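Local coordinates for protein CS1 fimbrial subunit A (Escherichia coli, PDB 4HJI) that forms CS1 fimbriae, the polar surface filaments that let enterotoxigenic Escherichia coli colonise the epithelium of specific host organs, at residues Thr54-Val59 with Thr124-Ile129; Val68-Ser73 with Lys97-Thr102; Ala74-Ser79 with Ile88-Asn93; Leu78-Asn83 with Gly144-Leu149. One frame throughout, in Å; residues are numbered along the deposited sequence.

How the contacts relate
The four contacts sample one strand framework, in which a pilin is held by backbone pairing and by the apolar side chains packed behind it. Strand 68-80 is the common member of contacts 2, 3 and 4. Contacts 3 and 4 share Leu-78 and Ser-79 and have centres about 11 Å apart, with Ile-88 packing on Tyr-146. Contact 2 adjoins contact 3, at about 13 Å between centres, through a probable hydrogen bond from Leu-99 N to Val-92 O, 2.8 Å. Contact 1 joins strands 49-61 and 119-131, and its Ser-128 N reaches Asn-93 O of contact 3 at 2.9 Å. Contacts 1 and 4 lie farthest apart, about 24 Å between centres.

Contact 1. Residues Thr54-Val59 with Thr124-Ile129; sequences TINTVV and TQKLSI
Ile-55 and Leu-127 exchange a pair of backbone hydrogen bonds, and Thr-57 and Gln-125 exchange another, making 54-59 and 124-129 antiparallel neighbours in the immunoglobulin-like beta-sandwich of this chaperone-usher pilin. Ile-55 N gives to Leu-127 O at 2.7 Å, and Leu-127 N returns the bond to Ile-55 O at 2.8 Å. The second pair follows the same plan: Gln-125 N reaches Thr-57 O at 2.9 Å, while Thr-57 N gives to Gln-125 O. This last oxygen has an additional donor, the hydroxyl Thr-57 OG1, at 2.7 Å. Amide and hydroxyl approach it from opposite faces of its carbonyl plane, the hydroxyl standing 39° out of that plane.

The double grip depends on the rotation of Thr-57. With chi1 at 68°, OG1 sits between its own backbone N and carbonyl carbon, within reach of the partner strand, and CG2 rests 3.9 Å from Leu-127 CB. A buried hydroxyl is thereby satisfied without leaving the strand pair. With a valine here, Gln-125 O would probably lose one of its two donors and depend on the backbone amide of that position alone from this strand.

The intervening residues turn their backbone polar groups outward: Asn-56 bonds with Ser-30, and Lys-126 with Ala-95, so each strand is paired on its outer edge too. On the face opposite Thr-57, the side chains of Asn-56 and Lys-126 run alongside each other. Weaker CA-H...O contacts fill in, among them Thr-54 CA to Leu-127 O at 3.4 Å. Beside Asn-56, the methyl Thr-124 CG2 lies 3.9 Å from Asn-56 CB.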
loop_
_atom_site.group_PDB
_atom_site.type_symbol
_atom_site.label_atom_id
_atom_site.label_comp_id
_atom_site.label_asym_id
_atom_site.label_seq_id
_atom_site.Cartn_x
_atom_site.Cartn_y
_atom_site.Cartn_z
ATOM N N THR A 54 -3.944 7.832 3.047
ATOM C CA THR A 54 -3.124 7.312 4.130
ATOM C C THR A 54 -3.927 6.412 5.059
ATOM O O THR A 54 -5.068 6.741 5.471
ATOM C CB THR A 54 -2.456 8.465 4.894
ATOM O OG1 THR A 54 -1.645 9.204 3.986
ATOM C CG2 THR A 54 -1.587 7.954 6.048
ATOM N N ILE A 55 -3.348 5.257 5.351
ATOM C CA ILE A 55 -3.928 4.228 6.210
ATOM C C ILE A 55 -2.952 4.047 7.383
ATOM O O ILE A 55 -1.767 3.743 7.169
ATOM C CB ILE A 55 -4.100 2.882 5.463
ATOM C CG1 ILE A 55 -4.978 3.034 4.207
ATOM C CG2 ILE A 55 -4.692 1.813 6.366
ATOM C CD1 ILE A 55 -5.085 1.813 3.337
ATOM N N ASN A 56 -3.434 4.281 8.600
ATOM C CA ASN A 56 -2.697 3.985 9.815
ATOM C C ASN A 56 -2.726 2.480 10.061
ATOM O O ASN A 56 -3.800 1.886 10.124
ATOM C CB ASN A 56 -3.304 4.762 10.994
ATOM C CG ASN A 56 -3.231 6.260 10.786
ATOM O OD1 ASN A 56 -4.259 6.955 10.653
ATOM N ND2 ASN A 56 -2.024 6.777 10.751
ATOM N N THR A 57 -1.549 1.868 10.182
ATOM C CA THR A 57 -1.433 0.413 10.279
ATOM C C THR A 57 -0.519 -0.001 11.421
ATOM O O THR A 57 0.200 0.820 11.983
ATOM C CB THR A 57 -0.833 -0.183 8.996
ATOM O OG1 THR A 57 0.542 0.220 8.890
ATOM C CG2 THR A 57 -1.571 0.306 7.784
ATOM N N VAL A 58 -0.551 -1.284 11.753
ATOM C CA VAL A 58 0.414 -1.884 12.656
ATOM C C VAL A 58 0.833 -3.237 12.107
ATOM O O VAL A 58 0.042 -3.914 11.465
ATOM C CB VAL A 58 -0.119 -2.067 14.095
ATOM C CG1 VAL A 58 -0.296 -0.716 14.766
ATOM C CG2 VAL A 58 -1.411 -2.888 14.122
ATOM N N VAL A 59 2.091 -3.603 12.360
ATOM C CA VAL A 59 2.611 -4.892 11.984
ATOM C C VAL A 59 2.477 -5.846 13.165
ATOM O O VAL A 59 2.872 -5.516 14.283
ATOM C CB VAL A 59 4.089 -4.786 11.541
ATOM C CG1 VAL A 59 4.653 -6.169 11.269
ATOM C CG2 VAL A 59 4.185 -3.904 10.311
ATOM N N THR A 124 2.380 2.583 15.408
ATOM C CA THR A 124 1.671 2.927 14.180
ATOM C C THR A 124 2.626 3.299 13.049
ATOM O O THR A 124 3.554 4.101 13.239
ATOM C CB THR A 124 0.637 4.047 14.423
ATOM O OG1 THR A 124 -0.284 3.609 15.422
ATOM C CG2 THR A 124 -0.118 4.388 13.166
ATOM N N GLN A 125 2.374 2.695 11.887
ATOM C CA GLN A 125 3.098 2.933 10.652
ATOM C C GLN A 125 2.144 3.409 9.569
ATOM O O GLN A 125 1.046 2.849 9.366
ATOM C CB GLN A 125 3.796 1.673 10.175
ATOM C CG GLN A 125 4.578 0.936 11.249
ATOM C CD GLN A 125 5.764 1.720 11.784
ATOM O OE1 GLN A 125 6.157 1.549 12.944
ATOM N NE2 GLN A 125 6.334 2.587 10.955
ATOM N N LYS A 126 2.564 4.432 8.843
ATOM C CA LYS A 126 1.755 4.981 7.775
ATOM C C LYS A 126 1.916 4.171 6.497
ATOM O O LYS A 126 3.032 3.909 6.057
ATOM C CB LYS A 126 2.101 6.455 7.555
ATOM C CG LYS A 126 1.723 7.296 8.752
ATOM C CD LYS A 126 2.047 8.779 8.601
ATOM C CE LYS A 126 1.567 9.544 9.827
ATOM N NZ LYS A 126 0.205 9.114 10.241
ATOM N N LEU A 127 0.789 3.763 5.917
ATOM C CA LEU A 127 0.745 3.211 4.584
ATOM C C LEU A 127 0.012 4.202 3.684
ATOM O O LEU A 127 -1.166 4.482 3.907
ATOM C CB LEU A 127 0.014 1.861 4.600
ATOM C CG LEU A 127 -0.218 1.216 3.234
ATOM C CD1 LEU A 127 1.077 0.778 2.556
ATOM C CD2 LEU A 127 -1.128 0.010 3.384
ATOM N N SER A 128 0.696 4.762 2.686
ATOM C CA SER A 128 0.094 5.792 1.808
ATOM C C SER A 128 0.114 5.399 0.331
ATOM O O SER A 128 1.129 4.906 -0.179
ATOM C CB SER A 128 0.799 7.159 1.969
ATOM O OG SER A 128 2.160 6.857 2.182
ATOM N N ILE A 129 -1.005 5.655 -0.340
ATOM C CA ILE A 129 -1.204 5.350 -1.760
ATOM C C ILE A 129 -1.330 6.678 -2.508
ATOM O O ILE A 129 -2.164 7.500 -2.134
ATOM C CB ILE A 129 -2.454 4.450 -1.953
ATOM C CG1 ILE A 129 -2.220 3.130 -1.227
ATOM C CG2 ILE A 129 -2.755 4.249 -3.434
ATOM C CD1 ILE A 129 -3.427 2.242 -1.191
#

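Contact 2. Residues Val68-Ser73 with Lys97-Thr102; sequences VVVKLS and KPLSTT
Leu-72 O accepts from a water at 2.6 Å, and Thr-101 CA, 3.4 Å from Leu-72 O, adds a weaker, nearly straight CA-H...O contact. The same water also donates to Thr-101 O, bridging the two backbones. One residue before Thr-101, Ser-100 O accepts from Leu-72 N at 2.9 Å, the one direct hydrogen bond between the segments. It is straight at the proton, 174°, yet the donor stands 47° out of the carbonyl plane. A second water takes the Ser-100 N proton at 3.0 Å and lies within bonding distance of Val-70 O and Thr-102 O, which compete with further acceptors for its protons.

In the fold, 97-102 is the connection that leaves the short strand 97-98 and passes along 68-73 before strand 104-106 takes up antiparallel pairing with it, Val-70 bonding with Ile-104. Ser-100 shapes this passage through an ST turn, its OG accepting from Thr-102 N at 3.1 Å.

Beneath the polar line Leu-99 plugs the seam. Its CB lies 4.0 Å from Leu-72 CG, the two side chains crossing at about a right angle, and its CD2 is 3.8 Å from Val-70 CG1. Val-70 CG1 is anti to its own N (chi1 -169°), which sets it against both methyls of Leu-99. An alanine in place of Leu-72 would remove CG and both methyls of the leucine and is likely to open a gap beside Leu-99 CB. Val-92, Phe-94 and Ile-104 cover other parts of Leu-99.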
loop_
_atom_site.group_PDB
_atom_site.type_symbol
_atom_site.label_atom_id
_atom_site.label_comp_id
_atom_site.label_asym_id
_atom_site.label_seq_id
_atom_site.Cartn_x
_atom_site.Cartn_y
_atom_site.Cartn_z
ATOM N N VAL A 68 10.635 -6.973 9.147
ATOM C CA VAL A 68 9.786 -7.429 8.048
ATOM C C VAL A 68 10.314 -6.915 6.726
ATOM O O VAL A 68 10.902 -5.836 6.660
ATOM C CB VAL A 68 8.298 -7.040 8.208
ATOM C CG1 VAL A 68 7.744 -7.700 9.458
ATOM C CG2 VAL A 68 8.099 -5.529 8.222
ATOM N N VAL A 69 10.117 -7.719 5.692
ATOM C CA VAL A 69 10.461 -7.350 4.336
ATOM C C VAL A 69 9.160 -7.030 3.649
ATOM O O VAL A 69 8.216 -7.811 3.734
ATOM C CB VAL A 69 11.145 -8.522 3.609
ATOM C CG1 VAL A 69 11.456 -8.174 2.167
ATOM C CG2 VAL A 69 12.377 -8.956 4.380
ATOM N N VAL A 70 9.107 -5.882 2.989
ATOM C CA VAL A 70 7.891 -5.396 2.363
ATOM C C VAL A 70 8.155 -5.019 0.927
ATOM O O VAL A 70 9.135 -4.320 0.620
ATOM C CB VAL A 70 7.347 -4.163 3.079
ATOM C CG1 VAL A 70 5.943 -3.840 2.592
ATOM C CG2 VAL A 70 7.337 -4.413 4.578
ATOM N N LYS A 71 7.279 -5.465 0.049
ATOM C CA LYS A 71 7.388 -5.153 -1.359
ATOM C C LYS A 71 6.019 -5.161 -2.001
ATOM O O LYS A 71 5.040 -5.541 -1.355
ATOM C CB LYS A 71 8.304 -6.174 -2.051
ATOM C CG LYS A 71 7.729 -7.574 -2.086
ATOM C CD LYS A 71 8.712 -8.593 -2.637
ATOM C CE LYS A 71 7.990 -9.906 -2.867
ATOM N NZ LYS A 71 8.868 -11.055 -3.181
ATOM N N LEU A 72 5.960 -4.727 -3.256
ATOM C CA LEU A 72 4.762 -4.839 -4.093
ATOM C C LEU A 72 4.943 -6.020 -5.027
ATOM O O LEU A 72 6.040 -6.319 -5.447
ATOM C CB LEU A 72 4.566 -3.578 -4.927
ATOM C CG LEU A 72 4.477 -2.286 -4.124
ATOM C CD1 LEU A 72 4.585 -1.050 -5.019
ATOM C CD2 LEU A 72 3.208 -2.255 -3.297
ATOM N N SER A 73 3.860 -6.709 -5.360
ATOM C CA SER A 73 3.965 -7.844 -6.279
ATOM C C SER A 73 4.044 -7.381 -7.729
ATOM O O SER A 73 4.409 -8.155 -8.604
ATOM C CB SER A 73 2.753 -8.762 -6.122
ATOM O OG SER A 73 1.643 -8.159 -6.733
ATOM N N LYS A 97 9.081 4.844 3.851
ATOM C CA LYS A 97 9.932 4.351 2.765
ATOM C C LYS A 97 9.062 4.001 1.534
ATOM O O LYS A 97 8.001 3.411 1.673
ATOM C CB LYS A 97 10.679 3.102 3.242
ATOM C CG LYS A 97 11.606 3.352 4.425
ATOM C CD LYS A 97 11.388 2.372 5.573
ATOM C CE LYS A 97 12.071 2.840 6.861
ATOM N NZ LYS A 97 11.164 2.620 8.045
ATOM N N PRO A 98 9.510 4.362 0.319
ATOM C CA PRO A 98 8.776 3.982 -0.885
ATOM C C PRO A 98 8.936 2.489 -1.138
ATOM O O PRO A 98 10.027 1.938 -0.940
ATOM C CB PRO A 98 9.458 4.811 -1.992
ATOM C CG PRO A 98 10.812 5.024 -1.488
ATOM C CD PRO A 98 10.684 5.186 -0.003
ATOM N N LEU A 99 7.842 1.846 -1.523
ATOM C CA LEU A 99 7.865 0.444 -1.876
ATOM C C LEU A 99 8.044 0.279 -3.386
ATOM O O LEU A 99 7.796 1.188 -4.175
ATOM C CB LEU A 99 6.558 -0.212 -1.447
ATOM C CG LEU A 99 6.187 -0.175 0.044
ATOM C CD1 LEU A 99 4.868 -0.905 0.276
ATOM C CD2 LEU A 99 7.289 -0.734 0.928
ATOM N N SER A 100 8.532 -0.893 -3.773
ATOM C CA SER A 100 8.681 -1.267 -5.176
ATOM C C SER A 100 8.593 -2.797 -5.236
ATOM O O SER A 100 8.367 -3.444 -4.213
ATOM C CB SER A 100 10.019 -0.789 -5.719
ATOM O OG SER A 100 11.081 -1.462 -5.078
ATOM N N THR A 101 8.884 -3.365 -6.406
ATOM C CA THR A 101 8.900 -4.821 -6.554
ATOM C C THR A 101 10.176 -5.416 -5.935
ATOM O O THR A 101 10.312 -6.627 -5.857
ATOM C CB THR A 101 8.761 -5.256 -8.029
ATOM O OG1 THR A 101 9.709 -4.553 -8.860
ATOM C CG2 THR A 101 7.350 -5.006 -8.530
ATOM N N THR A 102 11.123 -4.572 -5.518
ATOM C CA THR A 102 12.252 -5.025 -4.746
ATOM C C THR A 102 11.979 -4.856 -3.279
ATOM O O THR A 102 11.633 -3.752 -2.828
ATOM C CB THR A 102 13.506 -4.186 -5.069
ATOM O OG1 THR A 102 13.723 -4.183 -6.477
ATOM C CG2 THR A 102 14.727 -4.738 -4.367
HETATM O O HOH W 1 9.713 -2.430 -1.444
HETATM O O HOH W 2 7.796 -8.266 -5.753
#

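Contact 3. Residues Ala74-Ser79 with Ile88-Asn93; sequences ADPVLS and IPVSVN
Leu-78 and Val-90 form the apolar centre, Leu-78 CG lying 3.6 Å from Val-90 CG2 where the two side chains cross at about a right angle. They belong to the beta hairpin of strands 68-80 and 87-94. Val-90 serves two neighbours because its branches diverge: CG1 is anti to the backbone N (chi1 171°) and comes within 4.1 Å of Pro-76 CG, while CG2 turns to Leu-78. The ring of Pro-76 spans the next step of the strand as well, its CG meeting Val-92 CG2 at 4.2 Å. Side chains from the flanking strands close round this cluster, Ile-129 against Val-90 and Val-150 against Pro-76 and Val-92, so the hairpin face joins the interior of the pilin.

Outward from the apolar cluster runs the backbone pairing. Leu-78 and Ile-88 form the hydrogen-bonded pair: Leu-78 N gives to Ile-88 O at 2.9 Å, and Ile-88 N gives to Leu-78 O at 2.8 Å. The pairing weakens toward Pro-76, which has no amide proton to offer and can only accept. Val-90 N reaches Pro-76 O at 3.1 Å, and beyond this bond the chain of 74-76 draws off from its partner.

Between these bonds Val-77 and Pro-89 make a non-hydrogen-bonded pair whose side chains lie on the face opposite Leu-78. Pro-89 still bonds outward through its backbone to Asp-132 on the other side of the strand. Packing is tight here, with the methyl Val-77 CG1 pressed to 3.2 Å from Ile-88 O.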
loop_
_atom_site.group_PDB
_atom_site.type_symbol
_atom_site.label_atom_id
_atom_site.label_comp_id
_atom_site.label_asym_id
_atom_site.label_seq_id
_atom_site.Cartn_x
_atom_site.Cartn_y
_atom_site.Cartn_z
ATOM N N ALA A 74 3.682 -6.126 -7.986
ATOM C CA ALA A 74 3.719 -5.578 -9.325
ATOM C C ALA A 74 3.679 -4.083 -9.167
ATOM O O ALA A 74 3.200 -3.584 -8.145
ATOM C CB ALA A 74 2.529 -6.065 -10.139
ATOM N N ASP A 75 4.198 -3.381 -10.174
ATOM C CA ASP A 75 4.088 -1.929 -10.258
ATOM C C ASP A 75 2.628 -1.579 -10.380
ATOM O O ASP A 75 2.005 -1.927 -11.386
ATOM C CB ASP A 75 4.756 -1.400 -11.519
ATOM C CG ASP A 75 6.252 -1.320 -11.407
ATOM O OD1 ASP A 75 6.779 -1.510 -10.287
ATOM O OD2 ASP A 75 6.916 -1.025 -12.437
ATOM N N PRO A 76 2.067 -0.905 -9.363
ATOM C CA PRO A 76 0.661 -0.595 -9.448
ATOM C C PRO A 76 0.363 0.573 -10.376
ATOM O O PRO A 76 1.073 1.590 -10.372
ATOM C CB PRO A 76 0.280 -0.298 -8.001
ATOM C CG PRO A 76 1.522 0.159 -7.347
ATOM C CD PRO A 76 2.677 -0.407 -8.121
ATOM N N VAL A 77 -0.671 0.394 -11.190
ATOM C CA VAL A 77 -1.162 1.404 -12.091
ATOM C C VAL A 77 -2.683 1.405 -12.079
ATOM O O VAL A 77 -3.290 0.360 -11.893
ATOM C CB VAL A 77 -0.634 1.179 -13.516
ATOM C CG1 VAL A 77 -1.006 2.342 -14.392
ATOM C CG2 VAL A 77 0.889 1.099 -13.525
ATOM N N LEU A 78 -3.294 2.574 -12.269
ATOM C CA LEU A 78 -4.741 2.657 -12.455
ATOM C C LEU A 78 -5.009 2.862 -13.937
ATOM O O LEU A 78 -4.536 3.842 -14.538
ATOM C CB LEU A 78 -5.344 3.812 -11.669
ATOM C CG LEU A 78 -4.925 3.951 -10.210
ATOM C CD1 LEU A 78 -5.660 5.141 -9.621
ATOM C CD2 LEU A 78 -5.214 2.681 -9.415
ATOM N N SER A 79 -5.756 1.925 -14.505
ATOM C CA SER A 79 -6.127 1.933 -15.911
ATOM C C SER A 79 -7.516 2.533 -16.079
ATOM O O SER A 79 -8.441 2.197 -15.329
ATOM C CB SER A 79 -6.074 0.512 -16.476
ATOM O OG SER A 79 -4.763 -0.023 -16.394
ATOM N N ILE A 88 -2.485 5.628 -15.046
ATOM C CA ILE A 88 -1.969 6.569 -14.044
ATOM C C ILE A 88 -1.070 5.780 -13.095
ATOM O O ILE A 88 -1.530 4.837 -12.454
ATOM C CB ILE A 88 -3.112 7.223 -13.227
ATOM C CG1 ILE A 88 -4.075 7.979 -14.143
ATOM C CG2 ILE A 88 -2.543 8.132 -12.140
ATOM C CD1 ILE A 88 -5.340 8.453 -13.451
ATOM N N PRO A 89 0.232 6.144 -13.000
ATOM C CA PRO A 89 1.110 5.388 -12.103
ATOM C C PRO A 89 0.800 5.630 -10.626
ATOM O O PRO A 89 0.360 6.720 -10.248
ATOM C CB PRO A 89 2.514 5.904 -12.457
ATOM C CG PRO A 89 2.254 7.273 -12.931
ATOM C CD PRO A 89 0.950 7.256 -13.658
ATOM N N VAL A 90 0.981 4.597 -9.810
ATOM C CA VAL A 90 0.703 4.678 -8.375
ATOM C C VAL A 90 1.986 4.409 -7.618
ATOM O O VAL A 90 2.739 3.490 -7.980
ATOM C CB VAL A 90 -0.356 3.634 -7.945
ATOM C CG1 VAL A 90 -0.504 3.561 -6.419
ATOM C CG2 VAL A 90 -1.709 3.950 -8.571
ATOM N N SER A 91 2.234 5.235 -6.597
ATOM C CA SER A 91 3.325 5.072 -5.655
ATOM C C SER A 91 2.755 4.666 -4.307
ATOM O O SER A 91 1.658 5.099 -3.933
ATOM C CB SER A 91 4.097 6.394 -5.528
ATOM O OG SER A 91 4.804 6.675 -6.725
ATOM N N VAL A 92 3.476 3.808 -3.590
ATOM C CA VAL A 92 3.078 3.358 -2.273
ATOM C C VAL A 92 4.230 3.507 -1.306
ATOM O O VAL A 92 5.363 3.127 -1.623
ATOM C CB VAL A 92 2.627 1.878 -2.298
ATOM C CG1 VAL A 92 2.125 1.472 -0.932
ATOM C CG2 VAL A 92 1.597 1.668 -3.383
ATOM N N ASN A 93 3.960 4.153 -0.173
ATOM C CA ASN A 93 4.973 4.351 0.864
ATOM C C ASN A 93 4.528 3.589 2.100
ATOM O O ASN A 93 3.340 3.539 2.403
ATOM C CB ASN A 93 5.142 5.832 1.270
ATOM C CG ASN A 93 5.776 6.702 0.204
ATOM O OD1 ASN A 93 5.780 6.388 -0.980
ATOM N ND2 ASN A 93 6.349 7.811 0.639
#

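Contact 4. Residues Leu78-Asn83 with Gly144-Leu149; sequences LSNVLN and GQYQGL
Asn-80 swings CG anti to its own amide nitrogen (chi1 -176°) while Tyr-146 sets its ring beside the backbone N (chi1 -64°), and these two rotations bring the asparagine ND2 over the ring, the amide nearly upright on it. The pair closes the antiparallel junction of strands 68-80 and 144-156, just where the first strand gives way to an Asx turn. Asn-80 ND2 lies 3.4 Å above one face of the Tyr-146 ring, offset toward its rim, with the amide plane 83° from the ring plane. What holds the amide in that rotation is its other end. Asn-80 OD1 accepts from Leu-82 N at 2.9 Å, from above its plane, and from Asn-83 N at 3.0 Å on an in-plane lone pair. The phenol hydroxyl has its own partner, Thr-142 O.

Behind the turn, Ser-79 N gives to Gln-147 O and Gln-147 N to Ser-79 O, both at 2.8 Å. Val-81 N extends the pairing to Gln-145 O at 2.9 Å. Val-81 also packs on the glutamines of the partner strand, its CG1 meeting Gln-147 CG at 3.6 Å. At the other end, Leu-78 CD2 comes up against Gly-148 N at 3.6 Å, where a side chain on the glycine would be tight. A water links the strands, accepting from Ser-79 OG and donating to Gln-147 O, each at 3.0 Å.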
loop_
_atom_site.group_PDB
_atom_site.type_symbol
_atom_site.label_atom_id
_atom_site.label_comp_id
_atom_site.label_asym_id
_atom_site.label_seq_id
_atom_site.Cartn_x
_atom_site.Cartn_y
_atom_site.Cartn_z
ATOM N N LEU A 78 -3.294 2.574 -12.269
ATOM C CA LEU A 78 -4.741 2.657 -12.455
ATOM C C LEU A 78 -5.009 2.862 -13.937
ATOM O O LEU A 78 -4.536 3.842 -14.538
ATOM C CB LEU A 78 -5.344 3.812 -11.669
ATOM C CG LEU A 78 -4.925 3.951 -10.210
ATOM C CD1 LEU A 78 -5.660 5.141 -9.621
ATOM C CD2 LEU A 78 -5.214 2.681 -9.415
ATOM N N SER A 79 -5.756 1.925 -14.505
ATOM C CA SER A 79 -6.127 1.933 -15.911
ATOM C C SER A 79 -7.516 2.533 -16.079
ATOM O O SER A 79 -8.441 2.197 -15.329
ATOM C CB SER A 79 -6.074 0.512 -16.476
ATOM O OG SER A 79 -4.763 -0.023 -16.394
ATOM N N ASN A 80 -7.669 3.416 -17.064
ATOM C CA ASN A 80 -8.978 3.946 -17.429
ATOM C C ASN A 80 -9.894 2.785 -17.809
ATOM O O ASN A 80 -9.503 1.918 -18.574
ATOM C CB ASN A 80 -8.870 4.930 -18.602
ATOM C CG ASN A 80 -10.195 5.570 -18.948
ATOM O OD1 ASN A 80 -10.968 5.025 -19.721
ATOM N ND2 ASN A 80 -10.458 6.739 -18.392
ATOM N N VAL A 81 -11.117 2.805 -17.295
ATOM C CA VAL A 81 -12.013 1.665 -17.496
ATOM C C VAL A 81 -12.518 1.499 -18.932
ATOM O O VAL A 81 -12.921 0.410 -19.305
ATOM C CB VAL A 81 -13.197 1.673 -16.501
ATOM C CG1 VAL A 81 -12.672 1.586 -15.069
ATOM C CG2 VAL A 81 -14.092 2.880 -16.710
ATOM N N LEU A 82 -12.480 2.562 -19.735
ATOM C CA LEU A 82 -12.894 2.489 -21.143
ATOM C C LEU A 82 -11.713 2.278 -22.082
ATOM O O LEU A 82 -11.863 1.715 -23.158
ATOM C CB LEU A 82 -13.632 3.767 -21.546
ATOM C CG LEU A 82 -15.033 3.950 -20.964
ATOM C CD1 LEU A 82 -15.552 5.367 -21.215
ATOM C CD2 LEU A 82 -15.972 2.906 -21.547
ATOM N N ASN A 83 -10.544 2.778 -21.684
ATOM C CA ASN A 83 -9.309 2.555 -22.433
ATOM C C ASN A 83 -8.164 2.195 -21.478
ATOM O O ASN A 83 -7.442 3.077 -20.993
ATOM C CB ASN A 83 -8.939 3.797 -23.237
ATOM C CG ASN A 83 -7.602 3.650 -23.930
ATOM O OD1 ASN A 83 -7.046 2.558 -23.993
ATOM N ND2 ASN A 83 -7.072 4.743 -24.433
ATOM N N GLY A 144 -13.264 10.493 -16.174
ATOM C CA GLY A 144 -13.858 9.172 -16.029
ATOM C C GLY A 144 -13.140 8.343 -14.991
ATOM O O GLY A 144 -12.355 8.844 -14.188
ATOM N N GLN A 145 -13.404 7.044 -15.030
ATOM C CA GLN A 145 -12.987 6.155 -13.966
ATOM C C GLN A 145 -11.724 5.397 -14.323
ATOM O O GLN A 145 -11.508 5.031 -15.476
ATOM C CB GLN A 145 -14.120 5.189 -13.653
ATOM C CG GLN A 145 -15.424 5.890 -13.308
ATOM C CD GLN A 145 -16.409 4.956 -12.621
ATOM O OE1 GLN A 145 -17.628 5.137 -12.703
ATOM N NE2 GLN A 145 -15.877 3.948 -11.919
ATOM N N TYR A 146 -10.888 5.194 -13.309
ATOM C CA TYR A 146 -9.622 4.490 -13.416
ATOM C C TYR A 146 -9.576 3.462 -12.291
ATOM O O TYR A 146 -10.075 3.732 -11.201
ATOM C CB TYR A 146 -8.467 5.485 -13.248
ATOM C CG TYR A 146 -8.399 6.523 -14.346
ATOM C CD1 TYR A 146 -9.301 7.583 -14.390
ATOM C CD2 TYR A 146 -7.448 6.423 -15.360
ATOM C CE1 TYR A 146 -9.248 8.530 -15.404
ATOM C CE2 TYR A 146 -7.390 7.364 -16.380
ATOM C CZ TYR A 146 -8.292 8.405 -16.396
ATOM O OH TYR A 146 -8.205 9.312 -17.422
ATOM N N GLN A 147 -8.991 2.297 -12.575
ATOM C CA GLN A 147 -8.963 1.169 -11.646
ATOM C C GLN A 147 -7.659 0.428 -11.677
ATOM O O GLN A 147 -7.076 0.258 -12.739
ATOM C CB GLN A 147 -9.977 0.110 -12.060
ATOM C CG GLN A 147 -11.419 0.487 -11.913
ATOM C CD GLN A 147 -12.295 -0.754 -11.930
ATOM O OE1 GLN A 147 -13.035 -0.988 -10.996
ATOM N NE2 GLN A 147 -12.157 -1.582 -12.965
ATOM N N GLY A 148 -7.239 -0.076 -10.524
ATOM C CA GLY A 148 -6.069 -0.946 -10.464
ATOM C C GLY A 148 -5.966 -1.620 -9.120
ATOM O O GLY A 148 -6.754 -1.346 -8.229
ATOM N N LEU A 149 -5.008 -2.524 -9.000
ATOM C CA LEU A 149 -4.723 -3.211 -7.740
ATOM C C LEU A 149 -3.392 -2.769 -7.154
ATOM O O LEU A 149 -2.396 -2.605 -7.870
ATOM C CB LEU A 149 -4.673 -4.720 -7.965
ATOM C CG LEU A 149 -5.888 -5.380 -8.588
ATOM C CD1 LEU A 149 -5.611 -6.857 -8.814
ATOM C CD2 LEU A 149 -7.120 -5.213 -7.730
HETATM O O HOH W 3 -4.691 -1.355 -13.743
#